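RNA-induced transcriptional silencing complex protein tas3 (PDB 3D1B) serves as an adaptor in the core of the RITS complex, linking RNA interference to heterochromatin formation and accurate chromosome segregation, the present chain being the C-terminal alpha motif. Local coordinates at residues Asn15-Tyr18 against Ile19-Lys23; Thr88-Ala91 against Lys92-Ser96. All blocks are in the same frame, centred on the assembly; numbering follows the deposited sequence.

From the N terminus, interaction 1 (15-18 with 19-23) comes first, inside helix 14-23; interaction 2 (88-91 with 92-96) follows much later, in the opening turns of helix 89-105. Each joins neighbouring turns of one helix, so neither closes a loop, and they stand in series without nesting or crossing. Their centres lie about 12 Å apart, yet they touch directly: the ring of F90 reaches the 19-23 segment, its CZ lying 3.4 Å from CB of W21, and W21 meets F90 edge-to-face. Both also pack on helix 52-60, sharing L56, so the all-helical motif joins its first helix to its C-terminal pair through this junction.

Interaction 1 of 2, residues Asn15-Tyr18 against Ile19-Lys23; sequences NDLY and INWLK
Y18 and W21, three residues apart, lie side by side along helix 14-23. Both rings leave with CG anti to the carbonyl carbon (chi1 -76° and -72°), and their planes end up at 25°. They are slid so far apart that they barely overlap, with centroids 5.4 Å apart, and the touch is oblique, CE1 of Y18 being 3.5 Å from CZ3 of W21. One face of the indole also lies over the carbonyl of L17, whose O is 3.3 Å from W21 CG. That same oxygen takes the bond from W21 N at 2.8 Å, while L22 N binds Y18 O at 2.9 Å.

The outer side is looser. L17 lies more loosely on the indole, its CD2 4.1 Å from NE1 of W21, and D16 and N20, polar and suited to solvent, are joined through the backbone, N20 N to D16 O at 2.8 Å. The inward side is apolar: I19 meets I42 and Y45 of helix 32-46, and L22 meets F52, L56 and F60 of helix 52-60.

The broad indole suits position 21 because it reaches Y18 and L17 in its own helix and F90 beyond it; an alanine here would probably cost Y18 its indole partner, although F52 would still lie against it, and strip from F90 the indole it packs against. The whole is an amphipathic alpha-helix with i to i+4 hydrogen bonds, its aromatic pair set where the helix meets its neighbours in an all-helical fold.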
# COMPACT_ATOMS: atom_id res chain seq x y z
N ASN A 15 13.21 8.61 7.21
CA ASN A 15 11.79 8.43 7.41
C ASN A 15 11.20 9.84 7.55
O ASN A 15 10.15 10.14 7.00
CB ASN A 15 11.53 7.63 8.69
CG ASN A 15 11.19 6.17 8.41
OD1 ASN A 15 11.84 5.52 7.59
ND2 ASN A 15 10.19 5.65 9.11
N ASP A 16 11.91 10.69 8.28
CA ASP A 16 11.49 12.08 8.46
C ASP A 16 11.67 12.86 7.17
O ASP A 16 10.80 13.64 6.77
CB ASP A 16 12.28 12.76 9.58
CG ASP A 16 11.71 12.49 10.95
OD1 ASP A 16 11.45 11.31 11.27
OD2 ASP A 16 11.52 13.46 11.72
N LEU A 17 12.81 12.67 6.51
CA LEU A 17 13.10 13.35 5.26
C LEU A 17 11.98 13.18 4.24
O LEU A 17 11.53 14.15 3.64
CB LEU A 17 14.40 12.83 4.64
CG LEU A 17 15.68 13.57 5.01
CD1 LEU A 17 16.88 12.97 4.27
CD2 LEU A 17 15.53 15.04 4.66
N TYR A 18 11.53 11.94 4.05
CA TYR A 18 10.46 11.66 3.10
C TYR A 18 9.19 12.43 3.46
O TYR A 18 8.47 12.90 2.58
CB TYR A 18 10.18 10.16 3.04
CG TYR A 18 11.23 9.39 2.26
CD1 TYR A 18 12.56 9.79 2.26
CD2 TYR A 18 10.89 8.25 1.54
CE1 TYR A 18 13.53 9.09 1.55
CE2 TYR A 18 11.85 7.53 0.83
CZ TYR A 18 13.17 7.96 0.84
OH TYR A 18 14.12 7.26 0.14
N ILE A 19 8.91 12.55 4.75
CA ILE A 19 7.74 13.29 5.20
C ILE A 19 7.92 14.77 4.90
O ILE A 19 7.00 15.43 4.40
CB ILE A 19 7.52 13.10 6.73
CG1 ILE A 19 7.02 11.68 7.02
CG2 ILE A 19 6.52 14.13 7.24
CD1 ILE A 19 5.67 11.35 6.39
N ASN A 20 9.11 15.29 5.19
CA ASN A 20 9.40 16.69 4.92
C ASN A 20 9.33 17.00 3.43
O ASN A 20 8.84 18.05 3.02
CB ASN A 20 10.78 17.07 5.47
CG ASN A 20 10.84 17.02 6.98
OD1 ASN A 20 9.81 16.93 7.65
ND2 ASN A 20 12.05 17.08 7.54
N TRP A 21 9.82 16.07 2.61
CA TRP A 21 9.79 16.24 1.17
C TRP A 21 8.35 16.22 0.66
O TRP A 21 7.97 17.01 -0.20
CB TRP A 21 10.60 15.14 0.47
CG TRP A 21 12.09 15.29 0.64
CD1 TRP A 21 12.77 16.43 0.98
CD2 TRP A 21 13.08 14.27 0.46
NE1 TRP A 21 14.12 16.18 1.02
CE2 TRP A 21 14.34 14.87 0.70
CE3 TRP A 21 13.03 12.91 0.12
CZ2 TRP A 21 15.54 14.15 0.61
CZ3 TRP A 21 14.22 12.20 0.02
CH2 TRP A 21 15.46 12.82 0.27
N LEU A 22 7.56 15.30 1.20
CA LEU A 22 6.16 15.21 0.80
C LEU A 22 5.45 16.53 1.08
O LEU A 22 4.74 17.07 0.24
CB LEU A 22 5.47 14.08 1.57
CG LEU A 22 3.94 14.11 1.56
CD1 LEU A 22 3.42 13.95 0.14
CD2 LEU A 22 3.43 13.00 2.47
N LYS A 23 5.65 17.04 2.29
CA LYS A 23 5.02 18.30 2.68
C LYS A 23 5.48 19.47 1.82
O LYS A 23 4.78 20.48 1.72
CB LYS A 23 5.32 18.61 4.15
CG LYS A 23 4.63 17.67 5.12
CD LYS A 23 4.89 18.12 6.54
CE LYS A 23 4.15 17.25 7.54
NZ LYS A 23 4.54 17.63 8.93

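Interaction 2 of 2, residues Thr88-Ala91 against Lys92-Ser96; sequences TPFA and KAVGS
The N-terminal start of helix 89-105, within the C-terminal helical region of Tas3, brings F90 and V94 together one turn apart. CG2 of V94 sits over one face of the F90 ring, 3.8 Å from its centroid and 16° off the normal, a CH-pi contact displaced toward CZ, which is 3.6 Å away. The phenyl extends opposite the backbone nitrogen (chi1 172°), and this swings it forward along the helix to the methyl. Valine fits here because its branch at CB carries CG2 onto the ring, while the residue as a whole also packs on A119.

Four i to i+4 backbone bonds fasten the turns. The first, K92 N to T88 O at 2.8 Å, is nearly straight along the carbonyl, and the last, G95 N to A91 O, is equally short. P89 suits the first turn, where its missing N-H costs no helical bond. T88 occupies the N-cap position but its side chain does not cap; OG1 binds E123 instead, whose carboxylate also accepts F90 N and A91 N. The K92 chain, bent at chi3, takes NZ to the carbonyl O of E85.

A91 and A93, with only a methyl each, are consistent with close approach of other helices: A91 meets L116 of helix 109-122, and A93 meets S53 and L56 of helix 52-60. V94 bridges the two through I115 and L56, while F90 packs on A119 and on helix 14-23.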
# COMPACT_ATOMS: atom_id res chain seq x y z
N THR A 88 14.79 8.12 -8.56
CA THR A 88 15.30 7.82 -7.25
C THR A 88 14.14 7.38 -6.39
O THR A 88 13.00 7.59 -6.75
CB THR A 88 16.04 9.05 -6.70
OG1 THR A 88 15.26 10.22 -6.91
CG2 THR A 88 17.36 9.23 -7.40
N PRO A 89 14.41 6.73 -5.24
CA PRO A 89 13.41 6.21 -4.30
C PRO A 89 12.15 7.01 -3.99
O PRO A 89 11.03 6.55 -4.25
CB PRO A 89 14.23 5.92 -3.05
CG PRO A 89 15.54 5.51 -3.63
CD PRO A 89 15.77 6.56 -4.68
N PHE A 90 12.32 8.18 -3.39
CA PHE A 90 11.19 9.03 -3.04
C PHE A 90 10.42 9.46 -4.28
O PHE A 90 9.19 9.38 -4.32
CB PHE A 90 11.68 10.27 -2.29
CG PHE A 90 10.61 11.30 -2.05
CD1 PHE A 90 9.65 11.12 -1.04
CD2 PHE A 90 10.56 12.46 -2.81
CE1 PHE A 90 8.67 12.08 -0.81
CE2 PHE A 90 9.58 13.43 -2.59
CZ PHE A 90 8.63 13.23 -1.58
N ALA A 91 11.15 9.91 -5.30
CA ALA A 91 10.52 10.36 -6.53
C ALA A 91 9.74 9.23 -7.19
O ALA A 91 8.62 9.43 -7.66
CB ALA A 91 11.58 10.89 -7.50
N LYS A 92 10.32 8.03 -7.21
CA LYS A 92 9.64 6.89 -7.82
C LYS A 92 8.34 6.56 -7.09
O LYS A 92 7.32 6.26 -7.72
CB LYS A 92 10.54 5.65 -7.82
CG LYS A 92 9.90 4.44 -8.49
CD LYS A 92 10.81 3.22 -8.52
CE LYS A 92 12.03 3.45 -9.40
NZ LYS A 92 12.85 2.19 -9.50
N ALA A 93 8.37 6.62 -5.77
CA ALA A 93 7.18 6.33 -4.98
C ALA A 93 6.11 7.40 -5.20
O ALA A 93 4.92 7.10 -5.24
CB ALA A 93 7.53 6.24 -3.49
N VAL A 94 6.54 8.65 -5.32
CA VAL A 94 5.61 9.75 -5.58
C VAL A 94 5.00 9.54 -6.97
O VAL A 94 3.79 9.65 -7.14
CB VAL A 94 6.33 11.11 -5.55
CG1 VAL A 94 5.41 12.21 -6.09
CG2 VAL A 94 6.76 11.43 -4.13
N GLY A 95 5.85 9.23 -7.94
CA GLY A 95 5.38 9.01 -9.30
C GLY A 95 4.34 7.90 -9.39
O GLY A 95 3.30 8.05 -10.05
N SER A 96 4.62 6.76 -8.76
CA SER A 96 3.68 5.64 -8.80
C SER A 96 2.34 6.00 -8.14
O SER A 96 1.28 5.66 -8.65
CB SER A 96 4.28 4.41 -8.11
OG SER A 96 3.36 3.33 -8.12